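Long-range contacts in D-alanyl-D-alanine carboxypeptidase (Penicillin binding protein) family protein (Francisella tularensis subsp. tularensis, PDB 6OSU), which probably removes the terminal D-alanine from the peptide stems of peptidoglycan precursors, as a serine-type penicillin-binding carboxypeptidase of the S11 family: residues 37-41 and 52-56; 59-63 and 283-287; 40-46 and 297-303; 327-333 and 364-370. All coordinates share one frame; numbering follows the deposited sequence.

Contact 1 (37-41 and 52-56)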
loop_
_atom_site.group_PDB
_atom_site.type_symbol
_atom_site.label_atom_id
_atom_site.label_comp_id
_atom_site.label_asym_id
_atom_site.label_seq_id
_atom_site.Cartn_x
_atom_site.Cartn_y
_atom_site.Cartn_z
ATOM N N ALA A 37 3.629 -17.940 6.529
ATOM C CA ALA A 37 4.571 -16.835 6.498
ATOM C C ALA A 37 4.899 -16.410 7.927
ATOM O O ALA A 37 3.999 -16.313 8.767
ATOM C CB ALA A 37 4.004 -15.652 5.717
ATOM N N PRO A 38 6.173 -16.178 8.240
ATOM C CA PRO A 38 6.523 -15.716 9.593
ATOM C C PRO A 38 5.918 -14.369 9.968
ATOM O O PRO A 38 5.828 -14.068 11.165
ATOM C CB PRO A 38 8.055 -15.653 9.559
ATOM C CG PRO A 38 8.426 -15.673 8.105
ATOM C CD PRO A 38 7.359 -16.455 7.417
ATOM N N ALA A 39 5.501 -13.552 9.000
ATOM C CA ALA A 39 4.920 -12.253 9.311
ATOM C C ALA A 39 4.085 -11.770 8.133
ATOM O O ALA A 39 4.420 -12.023 6.974
ATOM C CB ALA A 39 6.003 -11.221 9.643
ATOM N N TRP A 40 2.998 -11.063 8.447
ATOM C CA TRP A 40 2.181 -10.432 7.418
ATOM C C TRP A 40 1.305 -9.362 8.053
ATOM O O TRP A 40 1.126 -9.321 9.273
ATOM C CB TRP A 40 1.310 -11.446 6.665
ATOM C CG TRP A 40 0.098 -11.914 7.423
ATOM C CD1 TRP A 40 -1.074 -11.233 7.606
ATOM C CD2 TRP A 40 -0.069 -13.178 8.077
ATOM N NE1 TRP A 40 -1.950 -11.988 8.345
ATOM C CE2 TRP A 40 -1.359 -13.187 8.645
ATOM C CE3 TRP A 40 0.748 -14.300 8.243
ATOM C CZ2 TRP A 40 -1.851 -14.274 9.365
ATOM C CZ3 TRP A 40 0.256 -15.378 8.958
ATOM C CH2 TRP A 40 -1.031 -15.356 9.510
ATOM N N VAL A 41 0.749 -8.507 7.197
ATOM C CA VAL A 41 -0.228 -7.505 7.610
ATOM C C VAL A 41 -1.092 -7.156 6.406
ATOM O O VAL A 41 -0.614 -7.129 5.269
ATOM C CB VAL A 41 0.450 -6.248 8.200
ATOM C CG1 VAL A 41 1.161 -5.456 7.114
ATOM C CG2 VAL A 41 -0.577 -5.374 8.925
ATOM N N SER A 52 -6.022 -7.883 9.283
ATOM C CA SER A 52 -5.386 -9.183 9.432
ATOM C C SER A 52 -3.889 -8.965 9.584
ATOM O O SER A 52 -3.305 -8.157 8.857
ATOM C CB SER A 52 -5.681 -10.085 8.226
ATOM O OG SER A 52 -5.010 -11.330 8.337
ATOM N N GLU A 53 -3.277 -9.672 10.534
ATOM C CA GLU A 53 -1.835 -9.560 10.719
ATOM C C GLU A 53 -1.349 -10.665 11.642
ATOM O O GLU A 53 -2.089 -11.139 12.509
ATOM C CB GLU A 53 -1.440 -8.188 11.287
ATOM C CG GLU A 53 -1.966 -7.890 12.690
ATOM C CD GLU A 53 -1.044 -8.386 13.793
ATOM O OE1 GLU A 53 -1.470 -8.403 14.965
ATOM O OE2 GLU A 53 0.107 -8.765 13.493
ATOM N N LYS A 54 -0.094 -11.063 11.443
ATOM C CA LYS A 54 0.641 -11.881 12.399
ATOM C C LYS A 54 2.060 -11.344 12.492
ATOM O O LYS A 54 2.698 -11.095 11.463
ATOM C CB LYS A 54 0.669 -13.368 12.008
ATOM C CG LYS A 54 1.490 -14.224 12.975
ATOM C CD LYS A 54 1.331 -15.724 12.725
ATOM C CE LYS A 54 2.294 -16.236 11.663
ATOM N NZ LYS A 54 2.218 -17.720 11.518
ATOM N N ASN A 55 2.540 -11.157 13.723
ATOM C CA ASN A 55 3.917 -10.729 13.982
ATOM C C ASN A 55 4.254 -9.443 13.232
ATOM O O ASN A 55 5.383 -9.241 12.780
ATOM C CB ASN A 55 4.907 -11.840 13.620
ATOM C CG ASN A 55 4.741 -13.073 14.478
ATOM O OD1 ASN A 55 4.622 -12.981 15.701
ATOM N ND2 ASN A 55 4.732 -14.240 13.840
ATOM N N MET A 56 3.263 -8.557 13.098
ATOM C CA MET A 56 3.420 -7.402 12.220
ATOM C C MET A 56 4.488 -6.426 12.695
ATOM O O MET A 56 4.878 -5.548 11.919
ATOM C CB MET A 56 2.089 -6.664 12.059
ATOM C CG MET A 56 1.627 -5.915 13.295
ATOM S SD MET A 56 0.182 -4.884 12.967
ATOM C CE MET A 56 -0.151 -4.238 14.604
#

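Contact 2 (59-63 and 283-287)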
loop_
_atom_site.group_PDB
_atom_site.type_symbol
_atom_site.label_atom_id
_atom_site.label_comp_id
_atom_site.label_asym_id
_atom_site.label_seq_id
_atom_site.Cartn_x
_atom_site.Cartn_y
_atom_site.Cartn_z
ATOM N N ARG A 59 10.927 -7.634 13.771
ATOM C CA ARG A 59 11.919 -7.093 12.853
ATOM C C ARG A 59 12.522 -8.210 12.006
ATOM O O ARG A 59 13.046 -9.193 12.542
ATOM C CB ARG A 59 12.994 -6.349 13.639
ATOM C CG ARG A 59 12.457 -5.081 14.270
ATOM C CD ARG A 59 13.457 -4.397 15.177
ATOM N NE ARG A 59 12.903 -3.148 15.692
ATOM C CZ ARG A 59 13.607 -2.224 16.336
ATOM N NH1 ARG A 59 14.904 -2.401 16.549
ATOM N NH2 ARG A 59 13.011 -1.119 16.763
ATOM N N ARG A 60 12.433 -8.062 10.687
ATOM C CA ARG A 60 13.004 -8.998 9.732
ATOM C C ARG A 60 13.789 -8.219 8.687
ATOM O O ARG A 60 13.734 -6.988 8.632
ATOM C CB ARG A 60 11.925 -9.852 9.048
ATOM C CG ARG A 60 10.938 -10.514 9.982
ATOM C CD ARG A 60 10.150 -11.584 9.238
ATOM N NE ARG A 60 10.843 -12.872 9.231
ATOM C CZ ARG A 60 11.610 -13.314 8.238
ATOM N NH1 ARG A 60 11.789 -12.575 7.153
ATOM N NH2 ARG A 60 12.197 -14.500 8.332
ATOM N N ALA A 61 14.510 -8.956 7.839
ATOM C CA ALA A 61 15.367 -8.320 6.849
ATOM C C ALA A 61 14.514 -7.739 5.721
ATOM O O ALA A 61 13.470 -8.302 5.379
ATOM C CB ALA A 61 16.381 -9.321 6.295
ATOM N N PRO A 62 14.908 -6.597 5.145
ATOM C CA PRO A 62 14.027 -5.932 4.175
ATOM C C PRO A 62 14.136 -6.482 2.759
ATOM O O PRO A 62 13.139 -6.474 2.035
ATOM C CB PRO A 62 14.481 -4.464 4.228
ATOM C CG PRO A 62 15.415 -4.370 5.390
ATOM C CD PRO A 62 16.022 -5.723 5.534
ATOM N N ALA A 63 15.316 -6.922 2.336
ATOM C CA ALA A 63 15.556 -7.356 0.935
ATOM C C ALA A 63 15.236 -6.169 0.016
ATOM O O ALA A 63 15.446 -5.014 0.414
ATOM C CB ALA A 63 14.780 -8.626 0.635
ATOM N N ASP A 283 18.403 -14.533 1.507
ATOM C CA ASP A 283 18.342 -15.700 2.381
ATOM C C ASP A 283 17.880 -15.323 3.784
ATOM O O ASP A 283 17.197 -16.113 4.446
ATOM C CB ASP A 283 19.703 -16.395 2.433
ATOM C CG ASP A 283 20.036 -17.114 1.144
ATOM O OD1 ASP A 283 19.171 -17.150 0.243
ATOM O OD2 ASP A 283 21.162 -17.645 1.030
ATOM N N ALA A 284 18.231 -14.122 4.250
ATOM C CA ALA A 284 17.836 -13.701 5.588
ATOM C C ALA A 284 16.383 -13.252 5.641
ATOM O O ALA A 284 15.740 -13.375 6.688
ATOM C CB ALA A 284 18.747 -12.574 6.078
ATOM N N ALA A 285 15.854 -12.737 4.533
ATOM C CA ALA A 285 14.505 -12.191 4.508
ATOM C C ALA A 285 13.466 -13.155 3.958
ATOM O O ALA A 285 12.274 -12.969 4.225
ATOM C CB ALA A 285 14.468 -10.904 3.677
ATOM N N GLY A 286 13.883 -14.171 3.204
ATOM C CA GLY A 286 12.930 -15.003 2.500
ATOM C C GLY A 286 12.309 -14.246 1.336
ATOM O O GLY A 286 12.753 -13.168 0.940
ATOM N N TYR A 287 11.258 -14.841 0.781
ATOM C CA TYR A 287 10.509 -14.225 -0.306
ATOM C C TYR A 287 9.464 -13.290 0.286
ATOM O O TYR A 287 8.614 -13.722 1.070
ATOM C CB TYR A 287 9.847 -15.285 -1.181
ATOM C CG TYR A 287 10.826 -16.111 -1.976
ATOM C CD1 TYR A 287 11.222 -15.717 -3.246
ATOM C CD2 TYR A 287 11.364 -17.283 -1.455
ATOM C CE1 TYR A 287 12.123 -16.467 -3.979
ATOM C CE2 TYR A 287 12.267 -18.042 -2.182
ATOM C CZ TYR A 287 12.643 -17.629 -3.443
ATOM O OH TYR A 287 13.538 -18.378 -4.172
HETATM O O HOH W 1 11.650 -10.489 5.798
HETATM O O HOH W 2 14.990 -11.507 8.562
#

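Contact 3 (40-46 and 297-303)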
loop_
_atom_site.group_PDB
_atom_site.type_symbol
_atom_site.label_atom_id
_atom_site.label_comp_id
_atom_site.label_asym_id
_atom_site.label_seq_id
_atom_site.Cartn_x
_atom_site.Cartn_y
_atom_site.Cartn_z
ATOM N N TRP A 40 2.998 -11.063 8.447
ATOM C CA TRP A 40 2.181 -10.432 7.418
ATOM C C TRP A 40 1.305 -9.362 8.053
ATOM O O TRP A 40 1.126 -9.321 9.273
ATOM C CB TRP A 40 1.310 -11.446 6.665
ATOM C CG TRP A 40 0.098 -11.914 7.423
ATOM C CD1 TRP A 40 -1.074 -11.233 7.606
ATOM C CD2 TRP A 40 -0.069 -13.178 8.077
ATOM N NE1 TRP A 40 -1.950 -11.988 8.345
ATOM C CE2 TRP A 40 -1.359 -13.187 8.645
ATOM C CE3 TRP A 40 0.748 -14.300 8.243
ATOM C CZ2 TRP A 40 -1.851 -14.274 9.365
ATOM C CZ3 TRP A 40 0.256 -15.378 8.958
ATOM C CH2 TRP A 40 -1.031 -15.356 9.510
ATOM N N VAL A 41 0.749 -8.507 7.197
ATOM C CA VAL A 41 -0.228 -7.505 7.610
ATOM C C VAL A 41 -1.092 -7.156 6.406
ATOM O O VAL A 41 -0.614 -7.129 5.269
ATOM C CB VAL A 41 0.450 -6.248 8.200
ATOM C CG1 VAL A 41 1.161 -5.456 7.114
ATOM C CG2 VAL A 41 -0.577 -5.374 8.925
ATOM N N THR A 42 -2.377 -6.915 6.659
ATOM C CA THR A 42 -3.306 -6.435 5.648
ATOM C C THR A 42 -3.988 -5.190 6.190
ATOM O O THR A 42 -4.566 -5.222 7.282
ATOM C CB THR A 42 -4.353 -7.493 5.275
ATOM O OG1 THR A 42 -3.699 -8.717 4.919
ATOM C CG2 THR A 42 -5.195 -7.017 4.090
ATOM N N MET A 43 -3.921 -4.101 5.430
ATOM C CA MET A 43 -4.399 -2.804 5.881
ATOM C C MET A 43 -5.277 -2.174 4.810
ATOM O O MET A 43 -4.972 -2.262 3.617
ATOM C CB MET A 43 -3.216 -1.881 6.215
ATOM C CG MET A 43 -3.565 -0.415 6.331
ATOM S SD MET A 43 -2.103 0.625 6.522
ATOM C CE MET A 43 -1.481 0.042 8.097
ATOM N N ASP A 44 -6.371 -1.550 5.239
ATOM C CA ASP A 44 -7.205 -0.779 4.328
ATOM C C ASP A 44 -6.575 0.584 4.071
ATOM O O ASP A 44 -6.026 1.215 4.978
ATOM C CB ASP A 44 -8.619 -0.615 4.889
ATOM C CG ASP A 44 -9.492 0.269 4.018
ATOM O OD1 ASP A 44 -9.540 1.492 4.265
ATOM O OD2 ASP A 44 -10.112 -0.257 3.068
ATOM N N TYR A 45 -6.659 1.038 2.821
ATOM C CA TYR A 45 -5.910 2.221 2.415
ATOM C C TYR A 45 -6.530 3.497 2.972
ATOM O O TYR A 45 -5.821 4.361 3.500
ATOM C CB TYR A 45 -5.819 2.285 0.891
ATOM C CG TYR A 45 -5.361 3.630 0.383
ATOM C CD1 TYR A 45 -4.062 4.072 0.604
ATOM C CD2 TYR A 45 -6.230 4.463 -0.311
ATOM C CE1 TYR A 45 -3.642 5.306 0.151
ATOM C CE2 TYR A 45 -5.818 5.698 -0.772
ATOM C CZ TYR A 45 -4.524 6.113 -0.539
ATOM O OH TYR A 45 -4.112 7.341 -0.994
ATOM N N ARG A 46 -7.851 3.636 2.865
ATOM C CA ARG A 46 -8.478 4.900 3.238
ATOM C C ARG A 46 -8.598 5.060 4.751
ATOM O O ARG A 46 -8.446 6.171 5.270
ATOM C CB ARG A 46 -9.847 5.022 2.568
ATOM C CG ARG A 46 -9.761 5.370 1.088
ATOM C CD ARG A 46 -11.133 5.478 0.450
ATOM N NE ARG A 46 -11.847 4.205 0.468
ATOM C CZ ARG A 46 -13.030 4.006 -0.106
ATOM N NH1 ARG A 46 -13.634 5.000 -0.749
ATOM N NH2 ARG A 46 -13.613 2.817 -0.040
ATOM N N GLY A 297 -13.479 0.875 -5.550
ATOM C CA GLY A 297 -13.161 1.962 -4.642
ATOM C C GLY A 297 -12.475 1.523 -3.362
ATOM O O GLY A 297 -12.008 2.351 -2.572
ATOM N N GLU A 298 -12.405 0.212 -3.144
ATOM C CA GLU A 298 -11.848 -0.358 -1.921
ATOM C C GLU A 298 -10.460 -0.925 -2.220
ATOM O O GLU A 298 -10.328 -1.930 -2.928
ATOM C CB GLU A 298 -12.781 -1.429 -1.356
ATOM C CG GLU A 298 -12.392 -1.961 0.009
ATOM C CD GLU A 298 -12.834 -1.052 1.147
ATOM O OE1 GLU A 298 -13.247 0.099 0.884
ATOM O OE2 GLU A 298 -12.765 -1.495 2.313
ATOM N N ARG A 299 -9.429 -0.273 -1.690
ATOM C CA ARG A 299 -8.046 -0.680 -1.889
ATOM C C ARG A 299 -7.464 -1.208 -0.587
ATOM O O ARG A 299 -7.628 -0.597 0.475
ATOM C CB ARG A 299 -7.182 0.479 -2.395
ATOM C CG ARG A 299 -5.690 0.184 -2.326
ATOM C CD ARG A 299 -4.837 1.384 -2.678
ATOM N NE ARG A 299 -5.050 1.822 -4.052
ATOM C CZ ARG A 299 -4.522 1.226 -5.116
ATOM N NH1 ARG A 299 -3.746 0.158 -4.972
ATOM N NH2 ARG A 299 -4.774 1.698 -6.329
ATOM N N PHE A 300 -6.774 -2.339 -0.676
ATOM C CA PHE A 300 -6.088 -2.924 0.464
ATOM C C PHE A 300 -4.601 -3.039 0.175
ATOM O O PHE A 300 -4.182 -3.195 -0.975
ATOM C CB PHE A 300 -6.661 -4.301 0.820
ATOM C CG PHE A 300 -7.922 -4.234 1.629
ATOM C CD1 PHE A 300 -7.868 -4.029 2.999
ATOM C CD2 PHE A 300 -9.161 -4.364 1.021
ATOM C CE1 PHE A 300 -9.027 -3.962 3.750
ATOM C CE2 PHE A 300 -10.324 -4.300 1.764
ATOM C CZ PHE A 300 -10.260 -4.098 3.131
ATOM N N ILE A 301 -3.806 -2.958 1.236
ATOM C CA ILE A 301 -2.361 -3.115 1.166
ATOM C C ILE A 301 -1.980 -4.334 1.991
ATOM O O ILE A 301 -2.393 -4.461 3.150
ATOM C CB ILE A 301 -1.641 -1.851 1.665
ATOM C CG1 ILE A 301 -1.909 -0.688 0.705
ATOM C CG2 ILE A 301 -0.148 -2.105 1.827
ATOM C CD1 ILE A 301 -1.606 0.674 1.296
ATOM N N SER A 302 -1.214 -5.237 1.391
ATOM C CA SER A 302 -0.753 -6.442 2.061
ATOM C C SER A 302 0.761 -6.519 1.978
ATOM O O SER A 302 1.351 -6.226 0.935
ATOM C CB SER A 302 -1.364 -7.702 1.444
ATOM O OG SER A 302 -2.593 -8.029 2.064
ATOM N N VAL A 303 1.376 -6.905 3.091
ATOM C CA VAL A 303 2.800 -7.202 3.160
ATOM C C VAL A 303 2.950 -8.617 3.693
ATOM O O VAL A 303 2.362 -8.959 4.724
ATOM C CB VAL A 303 3.552 -6.202 4.055
ATOM C CG1 VAL A 303 5.026 -6.546 4.091
ATOM C CG2 VAL A 303 3.341 -4.781 3.558
#

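Contact 4 (327-333 and 364-370)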
loop_
_atom_site.group_PDB
_atom_site.type_symbol
_atom_site.label_atom_id
_atom_site.label_comp_id
_atom_site.label_asym_id
_atom_site.label_seq_id
_atom_site.Cartn_x
_atom_site.Cartn_y
_atom_site.Cartn_z
ATOM N N LYS A 327 -14.683 -9.683 2.338
ATOM C CA LYS A 327 -15.351 -9.792 3.626
ATOM C C LYS A 327 -15.451 -8.479 4.386
ATOM O O LYS A 327 -16.083 -8.449 5.447
ATOM C CB LYS A 327 -14.645 -10.838 4.501
ATOM C CG LYS A 327 -14.544 -12.195 3.831
ATOM C CD LYS A 327 -14.634 -13.333 4.823
ATOM C CE LYS A 327 -15.155 -14.589 4.143
ATOM N NZ LYS A 327 -16.532 -14.384 3.606
ATOM N N TYR A 328 -14.876 -7.392 3.875
ATOM C CA TYR A 328 -14.821 -6.135 4.606
ATOM C C TYR A 328 -15.419 -5.011 3.769
ATOM O O TYR A 328 -15.793 -5.191 2.607
ATOM C CB TYR A 328 -13.386 -5.809 5.031
ATOM C CG TYR A 328 -12.933 -6.627 6.214
ATOM C CD1 TYR A 328 -13.101 -6.158 7.509
ATOM C CD2 TYR A 328 -12.359 -7.880 6.039
ATOM C CE1 TYR A 328 -12.698 -6.903 8.600
ATOM C CE2 TYR A 328 -11.953 -8.636 7.125
ATOM C CZ TYR A 328 -12.125 -8.140 8.404
ATOM O OH TYR A 328 -11.726 -8.885 9.489
ATOM N N GLU A 329 -15.489 -3.832 4.380
ATOM C CA GLU A 329 -16.287 -2.728 3.871
ATOM C C GLU A 329 -15.917 -1.472 4.643
ATOM O O GLU A 329 -15.667 -1.540 5.851
ATOM C CB GLU A 329 -17.780 -3.041 4.032
ATOM C CG GLU A 329 -18.709 -2.285 3.117
ATOM C CD GLU A 329 -20.082 -2.930 3.057
ATOM O OE1 GLU A 329 -20.797 -2.907 4.080
ATOM O OE2 GLU A 329 -20.437 -3.482 1.992
ATOM N N ASN A 330 -15.873 -0.340 3.948
ATOM C CA ASN A 330 -15.644 0.956 4.578
ATOM C C ASN A 330 -16.993 1.618 4.824
ATOM O O ASN A 330 -17.792 1.771 3.892
ATOM C CB ASN A 330 -14.748 1.846 3.717
ATOM C CG ASN A 330 -13.274 1.516 3.875
ATOM O OD1 ASN A 330 -12.910 0.566 4.568
ATOM N ND2 ASN A 330 -12.420 2.297 3.229
ATOM N N VAL A 331 -17.247 1.995 6.077
ATOM C CA VAL A 331 -18.508 2.599 6.488
ATOM C C VAL A 331 -18.214 3.825 7.343
ATOM O O VAL A 331 -17.365 3.780 8.241
ATOM C CB VAL A 331 -19.396 1.603 7.267
ATOM C CG1 VAL A 331 -20.698 2.267 7.682
ATOM C CG2 VAL A 331 -19.678 0.364 6.430
ATOM N N LEU A 332 -18.915 4.922 7.063
ATOM C CA LEU A 332 -18.878 6.105 7.919
ATOM C C LEU A 332 -19.870 5.880 9.053
ATOM O O LEU A 332 -21.063 6.146 8.910
ATOM C CB LEU A 332 -19.208 7.365 7.127
ATOM C CG LEU A 332 -19.160 8.668 7.928
ATOM C CD1 LEU A 332 -17.723 9.022 8.290
ATOM C CD2 LEU A 332 -19.828 9.807 7.172
ATOM N N LEU A 333 -19.372 5.384 10.186
ATOM C CA LEU A 333 -20.255 5.057 11.300
ATOM C C LEU A 333 -20.763 6.307 12.008
ATOM O O LEU A 333 -21.873 6.303 12.553
ATOM C CB LEU A 333 -19.529 4.146 12.287
ATOM C CG LEU A 333 -18.958 2.870 11.664
ATOM C CD1 LEU A 333 -18.025 2.148 12.627
ATOM C CD2 LEU A 333 -20.089 1.957 11.234
ATOM N N ILE A 364 -16.036 8.837 12.478
ATOM C CA ILE A 364 -15.741 7.423 12.668
ATOM C C ILE A 364 -15.906 6.778 11.299
ATOM O O ILE A 364 -17.024 6.454 10.877
ATOM C CB ILE A 364 -16.634 6.757 13.718
ATOM C CG1 ILE A 364 -16.437 7.413 15.085
ATOM C CG2 ILE A 364 -16.306 5.271 13.813
ATOM C CD1 ILE A 364 -17.204 6.720 16.203
ATOM N N TYR A 365 -14.795 6.625 10.588
ATOM C CA TYR A 365 -14.751 5.993 9.276
ATOM C C TYR A 365 -13.900 4.743 9.429
ATOM O O TYR A 365 -12.681 4.840 9.613
ATOM C CB TYR A 365 -14.182 6.955 8.233
ATOM C CG TYR A 365 -14.222 6.453 6.809
ATOM C CD1 TYR A 365 -15.424 6.093 6.207
ATOM C CD2 TYR A 365 -13.059 6.361 6.055
ATOM C CE1 TYR A 365 -15.459 5.639 4.896
ATOM C CE2 TYR A 365 -13.084 5.912 4.750
ATOM C CZ TYR A 365 -14.283 5.553 4.174
ATOM O OH TYR A 365 -14.301 5.102 2.873
ATOM N N LYS A 366 -14.538 3.572 9.375
ATOM C CA LYS A 366 -13.898 2.333 9.791
ATOM C C LYS A 366 -14.096 1.234 8.752
ATOM O O LYS A 366 -15.107 1.191 8.044
ATOM C CB LYS A 366 -14.445 1.878 11.156
ATOM C CG LYS A 366 -13.553 0.897 11.903
ATOM C CD LYS A 366 -14.143 0.531 13.261
ATOM C CE LYS A 366 -13.531 -0.754 13.819
ATOM N NZ LYS A 366 -12.179 -0.554 14.421
ATOM N N THR A 367 -13.108 0.346 8.670
ATOM C CA THR A 367 -13.202 -0.865 7.861
ATOM C C THR A 367 -13.751 -1.982 8.743
ATOM O O THR A 367 -13.086 -2.422 9.688
ATOM C CB THR A 367 -11.838 -1.236 7.285
ATOM O OG1 THR A 367 -11.361 -0.168 6.457
ATOM C CG2 THR A 367 -11.931 -2.510 6.460
ATOM N N VAL A 368 -14.964 -2.437 8.444
ATOM C CA VAL A 368 -15.654 -3.413 9.286
ATOM C C VAL A 368 -16.136 -4.559 8.404
ATOM O O VAL A 368 -16.270 -4.408 7.181
ATOM C CB VAL A 368 -16.832 -2.767 10.054
ATOM C CG1 VAL A 368 -16.324 -1.688 11.000
ATOM C CG2 VAL A 368 -17.847 -2.192 9.085
ATOM N N PRO A 369 -16.386 -5.729 8.995
ATOM C CA PRO A 369 -16.919 -6.846 8.204
ATOM C C PRO A 369 -18.254 -6.490 7.566
ATOM O O PRO A 369 -19.095 -5.826 8.176
ATOM C CB PRO A 369 -17.074 -7.967 9.236
ATOM C CG PRO A 369 -16.099 -7.622 10.320
ATOM C CD PRO A 369 -16.078 -6.128 10.381
ATOM N N LYS A 370 -18.437 -6.938 6.317
ATOM C CA LYS A 370 -19.705 -6.721 5.626
ATOM C C LYS A 370 -20.874 -7.256 6.439
ATOM O O LYS A 370 -21.953 -6.653 6.464
ATOM C CB LYS A 370 -19.689 -7.392 4.253
ATOM C CG LYS A 370 -18.955 -6.643 3.162
ATOM C CD LYS A 370 -19.343 -7.208 1.801
ATOM C CE LYS A 370 -18.132 -7.684 1.012
ATOM N NZ LYS A 370 -17.258 -6.560 0.566
#

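Contact 1 (37-41 and 52-56)
In the beta hairpin of strands 39-44 and 50-54, Trp40 and Lys54 face each other as an antiparallel hydrogen-bonded pair. Trp40 N donates a hydrogen bond to Lys54 O at 3.0 Å, and Lys54 N returns a bond to Trp40 O. The side chains of this pair share one side of the sheet. With CG between the backbone N and the carbonyl carbon (chi1 77°), the indole lies back across strand 52-54, and Lys54 CB sits over the face of its six-membered ring, 3.5 Å from the centroid, in a CH-pi contact. Lysine suits this place because its methylenes cover the aromatic ring: CE comes within 3.5 Å of Trp40 CZ3. The indole N-H is used too, for Trp40 NE1 reaches Ser52 OG at 3.1 Å, which helps hold the indole's rotation. On the other side of the sheet Val41 CG2 rests 3.8 Å from Glu53 CB. Beyond the strand, Asn55 ND2 donates to Pro38 O at 2.9 Å, so its amide holds that carbonyl in place. Leu320 of helix 310-327 also packs on Trp40. The arrangement is that of an antiparallel hairpin at the margin of the five-stranded sheet of a penicillin-binding fold.

Contact 2 (59-63 and 283-287)
Ala284 opens the contact from 283-287 with its methyl group, CB lying 4.0 Å from Ala61 CB. Its carbonyl faces a water, which donates to Ala284 O and accepts from Ala61 N at 2.7 Å, so the two backbones are linked through solvent. Ala285 follows and is buried. Its CB sits between two methyl groups of 59-63, 3.6 Å from Ala61 CB and 3.8 Å from Ala63 CB, and also approaches Ala61 O. Alanine fits each of these four places, since the small methyls let the two backbones come close: the CA atoms of Ala61 and Ala285 are 4.6 Å apart. The carbonyl of Ala285 takes the one direct hydrogen bond, from Arg60 NH1 at 3.0 Å. This bond is bent, 137° at the hydrogen, and the donor stands above the carbonyl plane. A bend at chi3 (86°) turns the guanidinium of Arg60 toward this oxygen. A second water donates to both Ala285 O and Ala61 O, adding a bridge beside the arginine. The positive phi of Gly286 (72°), easy for a residue without a side chain, turns the chain toward strand 288-295. In the fold, 283-287 is the turn between strands 274-282 and 288-295, while 59-63 leads to the predicted nucleophile Ser64, just before helix 66-79; the contact thus ties the edge of the sheet to the approach of that helix.

Contact 3 (40-46 and 297-303)
Met43 and Ile301 form the straightest pairing across these two inner strands: Ile301 N meets Met43 O at 2.7 Å with 173° at the hydrogen, and Met43 N bonds back to Ile301 O. Val41 and Val303, the next such pair, set their side chains side by side on the same side of the sheet. Beta-branched Val41, Ile301 and Val303 suit extended strands, with flexible Met43 beside them; Ala176 and Ala180 of helix 176-189 cover Val41. On the other side, Thr42 OG1 and Ser302 OG share a 3.1 Å hydrogen bond, and Leu320 of helix 310-327 packs against both residues. There Asp44 CB packs 3.6 Å from Phe300 CE1, and its OD2 lies over one face of that ring. The same OD2 is 3.0 Å from Glu298 OE2, a meeting of like charges that probably raises the proton affinity of one. Nearby, Arg46 NH2 makes a salt bridge to Glu298 OE1 at 2.9 Å, with the oxygen in the guanidinium plane, while Thr47 N binds Asp44 OD1. Farther out, Arg299 salt-bridges Asp275 and hydrogen-bonds to Ser292. Antiparallel strands sandwiched between helices in this way are characteristic of the penicillin-binding and beta-lactamase fold.

Contact 4 (327-333 and 364-370)
Tyr328 and Pro369 begin the close-packed end of this two-stranded antiparallel sheet, their side chains lying side by side with Tyr328 CE1 3.9 Å from Pro369 CG. Proline suits a place where its nitrogen need not hydrogen-bond, and its compact ring packs beside the aromatic one. Thr367 CG2 touches Tyr328 CB, and Phe300 and Val51 of the neighbouring domain pack against both residues, which buries them. Next along, Val368 N binds Glu329 O at 2.8 Å, and Val331 and Lys366 exchange two nearly straight backbone bonds, the one from Val331 N measuring 3.0 Å. The side chains of Val331 and Val368 cross at about a right angle, CG2 to CG2 at 4.1 Å, on the side turned to Ile410. At the far end Leu333 CB meets Ile364 CG2 at 3.7 Å, while the bond from Leu333 N to Ile364 O is weak.

The more exposed parts are looser. Tyr365, with CG anti to the backbone N (chi1 -174°), brings its ring alongside 327-333, edge toward the backbone of exposed Leu332, and Asn330 CB comes within 3.4 Å of its OH. At the opposite end Lys370 crosses Glu329 near-perpendicularly, then bends so that its NZ donates to Tyr328 O at 2.9 Å. Glu329 OE2 touches its methylenes without reaching the ammonium. This is a short antiparallel sheet within the PBP5-type C-terminal region, its first strand following directly on helix 310-327.

Contacts 1 and 3 are adjacent strand pairings in one sheet: both use strand 39-44, share Trp40 and Val41, and have centres 13 Å apart. Contact 2 touches contact 1 where Pro38 CG packs 3.9 Å from Arg60 NE, and it lies nearest the predicted catalytic site, the side chain of Ala63 being about 5 Å from that of Ser64 and about 8 Å from that of Lys67. In contact 3, Val303 lies about 9 Å from Lys278, a predicted substrate residue, side chain to side chain. Contact 4 meets contact 3 where Asp44 and Arg46 approach Asn330, at the junction of the two domains; its centre is 33 Å from that of contact 2.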